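Local coordinates for actinorhodin polyketide putative beta-ketoacyl synthase 2 (Streptomyces coelicolor A3, PDB 1TQY), which is the chain length factor of the actinorhodin polyketide synthase, a ketosynthase-like protein that probably acts with its ketosynthase partner in building the polyketide chain, at residues B[20-25]-B[31-36]; B[336-341]-B[346-351]. All blocks are in the same frame, centred on the assembly; numbering follows the deposited sequence.

Interaction 1 (B[20-25]-B[31-36]). With NA (sodium ion), chain K.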
ATOM      1  N   ALA B  20     -12.482 -18.499  -2.855  1.00 23.37           N
ATOM      2  CA  ALA B  20     -13.113 -18.429  -1.535  1.00 24.25           C
ATOM      3  C   ALA B  20     -13.206 -19.742  -0.768  1.00 24.17           C
ATOM      4  O   ALA B  20     -13.242 -20.820  -1.360  1.00 23.13           O
ATOM      5  CB  ALA B  20     -14.505 -17.823  -1.678  1.00 24.58           C
ATOM      6  N   PRO B  21     -13.265 -19.658   0.573  1.00 24.38           N
ATOM      7  CA  PRO B  21     -13.356 -20.852   1.420  1.00 24.69           C
ATOM      8  C   PRO B  21     -14.541 -21.755   1.080  1.00 24.34           C
ATOM      9  O   PRO B  21     -14.519 -22.941   1.394  1.00 24.97           O
ATOM     10  CB  PRO B  21     -13.453 -20.272   2.832  1.00 23.79           C
ATOM     11  CG  PRO B  21     -12.663 -18.996   2.721  1.00 22.17           C
ATOM     12  CD  PRO B  21     -13.157 -18.443   1.400  1.00 23.00           C
ATOM     13  N   ASN B  22     -15.572 -21.207   0.443  1.00 23.59           N
ATOM     14  CA  ASN B  22     -16.726 -22.027   0.077  1.00 25.91           C
ATOM     15  C   ASN B  22     -16.845 -22.214  -1.435  1.00 26.89           C
ATOM     16  O   ASN B  22     -17.899 -22.597  -1.938  1.00 27.36           O
ATOM     17  CB  ASN B  22     -18.022 -21.430   0.658  1.00 24.51           C
ATOM     18  CG  ASN B  22     -18.292 -20.026   0.171  1.00 25.74           C
ATOM     19  OD1 ASN B  22     -17.379 -19.328  -0.281  1.00 26.50           O
ATOM     20  ND2 ASN B  22     -19.543 -19.587   0.288  1.00 25.26           N
ATOM     21  N   GLY B  23     -15.761 -21.942  -2.160  1.00 26.59           N
ATOM     22  CA  GLY B  23     -15.806 -22.115  -3.603  1.00 28.18           C
ATOM     23  C   GLY B  23     -14.620 -21.595  -4.402  1.00 27.88           C
ATOM     24  O   GLY B  23     -14.373 -20.385  -4.451  1.00 27.67           O
ATOM     25  N   LEU B  24     -13.886 -22.513  -5.032  1.00 28.39           N
ATOM     26  CA  LEU B  24     -12.733 -22.154  -5.851  1.00 29.04           C
ATOM     27  C   LEU B  24     -13.251 -21.828  -7.237  1.00 29.22           C
ATOM     28  O   LEU B  24     -13.399 -22.714  -8.076  1.00 29.63           O
ATOM     29  CB  LEU B  24     -11.741 -23.315  -5.961  1.00 29.01           C
ATOM     30  CG  LEU B  24     -10.276 -23.049  -5.580  1.00 30.44           C
ATOM     31  CD1 LEU B  24      -9.437 -24.212  -6.068  1.00 28.49           C
ATOM     32  CD2 LEU B  24      -9.781 -21.762  -6.162  1.00 29.58           C
ATOM     33  N   GLY B  25     -13.523 -20.554  -7.477  1.00 28.42           N
ATOM     34  CA  GLY B  25     -14.046 -20.155  -8.768  1.00 27.37           C
ATOM     35  C   GLY B  25     -15.434 -19.586  -8.573  1.00 26.60           C
ATOM     36  O   GLY B  25     -16.154 -19.985  -7.662  1.00 24.93           O
ATOM     37  N   SER B  31     -22.790 -20.559  -6.106  1.00 29.33           N
ATOM     38  CA  SER B  31     -23.690 -21.640  -5.774  1.00 30.98           C
ATOM     39  C   SER B  31     -23.802 -21.816  -4.266  1.00 30.07           C
ATOM     40  O   SER B  31     -24.898 -22.002  -3.739  1.00 29.97           O
ATOM     41  CB  SER B  31     -23.213 -22.944  -6.403  1.00 31.78           C
ATOM     42  OG  SER B  31     -23.911 -24.036  -5.823  1.00 34.66           O
ATOM     43  N   ALA B  32     -22.671 -21.752  -3.572  1.00 30.10           N
ATOM     44  CA  ALA B  32     -22.651 -21.915  -2.118  1.00 31.10           C
ATOM     45  C   ALA B  32     -23.342 -20.747  -1.406  1.00 31.38           C
ATOM     46  O   ALA B  32     -24.043 -20.937  -0.411  1.00 30.93           O
ATOM     47  CB  ALA B  32     -21.213 -22.048  -1.630  1.00 29.68           C
ATOM     48  N   VAL B  33     -23.140 -19.543  -1.931  1.00 30.80           N
ATOM     49  CA  VAL B  33     -23.734 -18.342  -1.363  1.00 31.10           C
ATOM     50  C   VAL B  33     -25.255 -18.352  -1.401  1.00 31.21           C
ATOM     51  O   VAL B  33     -25.909 -18.060  -0.403  1.00 32.38           O
ATOM     52  CB  VAL B  33     -23.251 -17.099  -2.102  1.00 30.37           C
ATOM     53  CG1 VAL B  33     -24.014 -15.879  -1.616  1.00 31.15           C
ATOM     54  CG2 VAL B  33     -21.770 -16.928  -1.884  1.00 30.42           C
ATOM     55  N   LEU B  34     -25.816 -18.677  -2.557  1.00 31.82           N
ATOM     56  CA  LEU B  34     -27.261 -18.704  -2.700  1.00 32.50           C
ATOM     57  C   LEU B  34     -27.876 -19.829  -1.886  1.00 33.10           C
ATOM     58  O   LEU B  34     -29.034 -19.750  -1.481  1.00 32.63           O
ATOM     59  CB  LEU B  34     -27.651 -18.851  -4.172  1.00 31.71           C
ATOM     60  CG  LEU B  34     -27.374 -17.651  -5.088  1.00 33.34           C
ATOM     61  CD1 LEU B  34     -27.888 -17.945  -6.485  1.00 32.31           C
ATOM     62  CD2 LEU B  34     -28.055 -16.401  -4.536  1.00 33.30           C
ATOM     63  N   ASP B  35     -27.091 -20.870  -1.640  1.00 32.96           N
ATOM     64  CA  ASP B  35     -27.560 -22.009  -0.875  1.00 33.75           C
ATOM     65  C   ASP B  35     -27.223 -21.906   0.607  1.00 33.34           C
ATOM     66  O   ASP B  35     -27.555 -22.794   1.397  1.00 34.08           O
ATOM     67  CB  ASP B  35     -26.962 -23.296  -1.436  1.00 37.86           C
ATOM     68  CG  ASP B  35     -27.515 -24.523  -0.756  1.00 42.42           C
ATOM     69  OD1 ASP B  35     -28.752 -24.572  -0.562  1.00 45.36           O
ATOM     70  OD2 ASP B  35     -26.729 -25.436  -0.417  1.00 45.76           O
ATOM     71  N   GLY B  36     -26.558 -20.824   0.989  1.00 32.03           N
ATOM     72  CA  GLY B  36     -26.193 -20.653   2.380  1.00 30.97           C
ATOM     73  C   GLY B  36     -25.063 -21.538   2.871  1.00 30.31           C
ATOM     74  O   GLY B  36     -24.820 -21.584   4.074  1.00 31.56           O
TER
HETATM   75 NA    NA K1091     -13.438 -24.368   2.767  1.00 39.15          NA
HETATM   76  O   HOH W   1     -15.349 -25.709   2.877  1.00 31.74           O
HETATM   77  O   HOH W   2     -12.713 -25.519   5.426  1.00 38.31           O
HETATM   78  O   HOH W   3     -12.725 -25.092   1.132  1.00 31.94           O
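Asn22 meets Ala32 where a type I beta turn, Ala20 to Gly23, packs against the last turn of helix 26-34 in the N-terminal half of this thiolase-like fold. The turn joins strand 11-20 to the short antiparallel strand 23-24 and is closed from both ends, Gly23 N to Ala20 O at 2.9 Å and Ala20 N to Gly23 O at 3.1 Å. Asn22 bridges from it to the helix. Asn22 CB is 4.0 Å from Ala32 CB, and Asn22 CG lies equally far from it. A chi1 of 60° sets CG between the backbone N and the carbonyl carbon, which carries the amide over Ala32 while the backbone O of Asn22 touches Ala32 CB at 3.4 Å. The carbonyl and the amide of Asn22 thus meet the methyl side by side, both from the turn. OD1 is turned away from Ala32 and packs on Thr338. At the tip, Asn22 ND2 is 3.5 Å from Ala32 CB and only grazes CG2 of Val33, the branch beside the backbone N of Val33. The amide nitrogen finds its polar partner just past the helix, donating to Arg37 O, so the side chain ties the turn to the chain leaving the helix. There Gly36, with positive phi, ends the helix in a Schellman motif, and Asp35 forms a salt bridge with Arg37. The same turn also binds a sodium ion, which Gln58 O and three waters help to hold and to which Pro21 contributes its carbonyl oxygen, Pro21 O to the sodium at 2.3 Å.

Interaction 2 (B[336-341]-B[346-351])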
ATOM      1  N   THR B 336     -20.738 -14.081   5.606  1.00 23.42           N
ATOM      2  CA  THR B 336     -20.971 -15.006   6.707  1.00 22.10           C
ATOM      3  C   THR B 336     -20.628 -16.417   6.220  1.00 22.39           C
ATOM      4  O   THR B 336     -20.378 -17.318   7.022  1.00 19.77           O
ATOM      5  CB  THR B 336     -22.447 -14.980   7.168  1.00 22.37           C
ATOM      6  OG1 THR B 336     -23.310 -15.048   6.024  1.00 22.53           O
ATOM      7  CG2 THR B 336     -22.746 -13.702   7.949  1.00 20.39           C
ATOM      8  N   THR B 337     -20.610 -16.603   4.902  1.00 22.72           N
ATOM      9  CA  THR B 337     -20.283 -17.904   4.336  1.00 24.54           C
ATOM     10  C   THR B 337     -18.790 -18.097   4.095  1.00 25.38           C
ATOM     11  O   THR B 337     -18.347 -19.215   3.842  1.00 25.71           O
ATOM     12  CB  THR B 337     -21.004 -18.154   2.987  1.00 22.94           C
ATOM     13  OG1 THR B 337     -20.614 -17.149   2.041  1.00 25.79           O
ATOM     14  CG2 THR B 337     -22.506 -18.136   3.169  1.00 22.28           C
ATOM     15  N   THR B 338     -18.014 -17.017   4.182  1.00 25.17           N
ATOM     16  CA  THR B 338     -16.571 -17.098   3.930  1.00 24.11           C
ATOM     17  C   THR B 338     -15.658 -16.654   5.066  1.00 24.14           C
ATOM     18  O   THR B 338     -14.524 -17.124   5.172  1.00 24.01           O
ATOM     19  CB  THR B 338     -16.164 -16.236   2.720  1.00 24.71           C
ATOM     20  OG1 THR B 338     -16.380 -14.852   3.032  1.00 23.98           O
ATOM     21  CG2 THR B 338     -16.985 -16.599   1.507  1.00 23.15           C
ATOM     22  N   GLY B 339     -16.146 -15.756   5.910  1.00 23.05           N
ATOM     23  CA  GLY B 339     -15.318 -15.236   6.975  1.00 21.88           C
ATOM     24  C   GLY B 339     -14.784 -13.929   6.417  1.00 22.04           C
ATOM     25  O   GLY B 339     -15.063 -13.602   5.257  1.00 21.61           O
ATOM     26  N   ARG B 340     -14.037 -13.171   7.215  1.00 22.85           N
ATOM     27  CA  ARG B 340     -13.485 -11.898   6.753  1.00 23.13           C
ATOM     28  C   ARG B 340     -12.153 -12.172   6.060  1.00 23.21           C
ATOM     29  O   ARG B 340     -11.229 -12.722   6.668  1.00 22.16           O
ATOM     30  CB  ARG B 340     -13.282 -10.938   7.933  1.00 22.64           C
ATOM     31  CG  ARG B 340     -14.586 -10.477   8.614  1.00 23.39           C
ATOM     32  CD  ARG B 340     -14.358  -9.360   9.647  1.00 22.14           C
ATOM     33  NE  ARG B 340     -13.994  -8.063   9.072  1.00 24.76           N
ATOM     34  CZ  ARG B 340     -14.852  -7.207   8.522  1.00 24.90           C
ATOM     35  NH1 ARG B 340     -16.143  -7.502   8.458  1.00 25.65           N
ATOM     36  NH2 ARG B 340     -14.422  -6.043   8.056  1.00 24.90           N
ATOM     37  N   LEU B 341     -12.054 -11.776   4.795  1.00 22.47           N
ATOM     38  CA  LEU B 341     -10.851 -12.026   4.018  1.00 22.14           C
ATOM     39  C   LEU B 341      -9.929 -10.816   3.911  1.00 22.21           C
ATOM     40  O   LEU B 341      -9.060 -10.753   3.042  1.00 19.07           O
ATOM     41  CB  LEU B 341     -11.236 -12.531   2.620  1.00 21.19           C
ATOM     42  CG  LEU B 341     -12.353 -13.589   2.565  1.00 24.76           C
ATOM     43  CD1 LEU B 341     -12.583 -13.934   1.105  1.00 23.39           C
ATOM     44  CD2 LEU B 341     -11.982 -14.866   3.368  1.00 22.29           C
ATOM     45  N   GLY B 346     -13.541  -6.832   0.504  1.00 23.20           N
ATOM     46  CA  GLY B 346     -14.227  -5.828  -0.289  1.00 23.05           C
ATOM     47  C   GLY B 346     -14.428  -6.344  -1.707  1.00 24.73           C
ATOM     48  O   GLY B 346     -15.549  -6.352  -2.245  1.00 24.01           O
ATOM     49  N   PRO B 347     -13.340  -6.781  -2.349  1.00 24.83           N
ATOM     50  CA  PRO B 347     -13.406  -7.304  -3.714  1.00 24.70           C
ATOM     51  C   PRO B 347     -14.442  -8.416  -3.883  1.00 24.70           C
ATOM     52  O   PRO B 347     -15.198  -8.423  -4.852  1.00 23.62           O
ATOM     53  CB  PRO B 347     -11.977  -7.776  -3.956  1.00 23.38           C
ATOM     54  CG  PRO B 347     -11.186  -6.703  -3.253  1.00 23.10           C
ATOM     55  CD  PRO B 347     -11.941  -6.582  -1.930  1.00 22.72           C
ATOM     56  N   LEU B 348     -14.481  -9.348  -2.930  1.00 25.25           N
ATOM     57  CA  LEU B 348     -15.427 -10.458  -3.002  1.00 26.44           C
ATOM     58  C   LEU B 348     -16.870  -9.975  -2.819  1.00 26.16           C
ATOM     59  O   LEU B 348     -17.801 -10.490  -3.451  1.00 25.42           O
ATOM     60  CB  LEU B 348     -15.088 -11.533  -1.960  1.00 26.18           C
ATOM     61  CG  LEU B 348     -15.820 -12.864  -2.173  1.00 25.32           C
ATOM     62  CD1 LEU B 348     -15.563 -13.350  -3.590  1.00 23.88           C
ATOM     63  CD2 LEU B 348     -15.345 -13.904  -1.163  1.00 24.60           C
ATOM     64  N   ASP B 349     -17.052  -8.986  -1.951  1.00 27.09           N
ATOM     65  CA  ASP B 349     -18.372  -8.404  -1.716  1.00 27.47           C
ATOM     66  C   ASP B 349     -18.855  -7.764  -3.021  1.00 25.98           C
ATOM     67  O   ASP B 349     -20.019  -7.907  -3.404  1.00 25.55           O
ATOM     68  CB  ASP B 349     -18.292  -7.355  -0.599  1.00 29.30           C
ATOM     69  CG  ASP B 349     -18.514  -7.954   0.793  1.00 33.04           C
ATOM     70  OD1 ASP B 349     -18.434  -9.198   0.958  1.00 33.25           O
ATOM     71  OD2 ASP B 349     -18.761  -7.170   1.739  1.00 38.42           O
ATOM     72  N   VAL B 350     -17.949  -7.065  -3.701  1.00 25.73           N
ATOM     73  CA  VAL B 350     -18.270  -6.431  -4.972  1.00 22.35           C
ATOM     74  C   VAL B 350     -18.714  -7.477  -5.996  1.00 22.12           C
ATOM     75  O   VAL B 350     -19.699  -7.285  -6.709  1.00 20.36           O
ATOM     76  CB  VAL B 350     -17.057  -5.651  -5.523  1.00 23.45           C
ATOM     77  CG1 VAL B 350     -17.310  -5.241  -6.976  1.00 21.79           C
ATOM     78  CG2 VAL B 350     -16.820  -4.400  -4.659  1.00 21.87           C
ATOM     79  N   VAL B 351     -17.980  -8.583  -6.072  1.00 21.53           N
ATOM     80  CA  VAL B 351     -18.322  -9.654  -6.999  1.00 21.25           C
ATOM     81  C   VAL B 351     -19.695 -10.215  -6.653  1.00 22.96           C
ATOM     82  O   VAL B 351     -20.529 -10.447  -7.528  1.00 20.93           O
ATOM     83  CB  VAL B 351     -17.294 -10.810  -6.937  1.00 20.08           C
ATOM     84  CG1 VAL B 351     -17.800 -12.005  -7.747  1.00 19.60           C
ATOM     85  CG2 VAL B 351     -15.959 -10.350  -7.482  1.00 19.98           C
TER
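CD2 of Leu348 is the one atom on which this contact converges: it meets CD1 of Leu341 at 3.6 Å and CG2 of Thr338 at 4.1 Å. All three residues are buried and the contact is wholly apolar, a methyl of the helix set against two methyls of the loop that leads into it. Thr338 and Leu348 reach toward each other tip to tip, whereas the Leu341 side chain runs at a slant to that of Leu348. A chi1 of -167° extends the Leu348 side chain, CG opposite the backbone N, away from the axis of helix 345-359 and toward the loop.

In the next shell, the hydroxyl of Thr338 is engaged within the loop. Thr338 OG1 donates to Gly339 O at 2.9 Å, lying in the carbonyl plane on a lone pair, with a C=O...OG1 angle of 136°. This bond probably helps to keep CG2 turned toward Leu348, and Lys335 O is a second, weak acceptor near the same hydroxyl. Further out lie two salt bridges, Arg340 of the loop with Asp305, and Asp349, next to Leu348 on the helix, with Lys335, in the same loop just before Thr336.

The contact thus closes the connection from strand 330-332 to helix 345-359 near the centre of the chain. Beyond it, Leu348 packs on Val18 and Ala20 of strand 11-20, on Ala240 of strand 238-246 and on Tyr29 of helix 26-34.

The two interactions follow one another along the chain, 20-25 with 31-36 closing some three hundred residues before 336-341 with 346-351 opens, yet their centres are only about 10 Å apart. They fall in the N-terminal and C-terminal halves of the ketosynthase fold, so their meeting joins the two halves. Asn22 is the main bridge, with Asn22 ND2 packed 3.2 Å from Thr337 OG1 and Asn22 OD1 3.3 Å from Thr338 CG2. Ala20 CB rests 4.0 Å from Leu348 CD2, and Tyr29 of helix 26-34 touches residues of both contacts. Helices 26-34 and 345-359, with strand 11-20, therefore share this packing close to the sodium site.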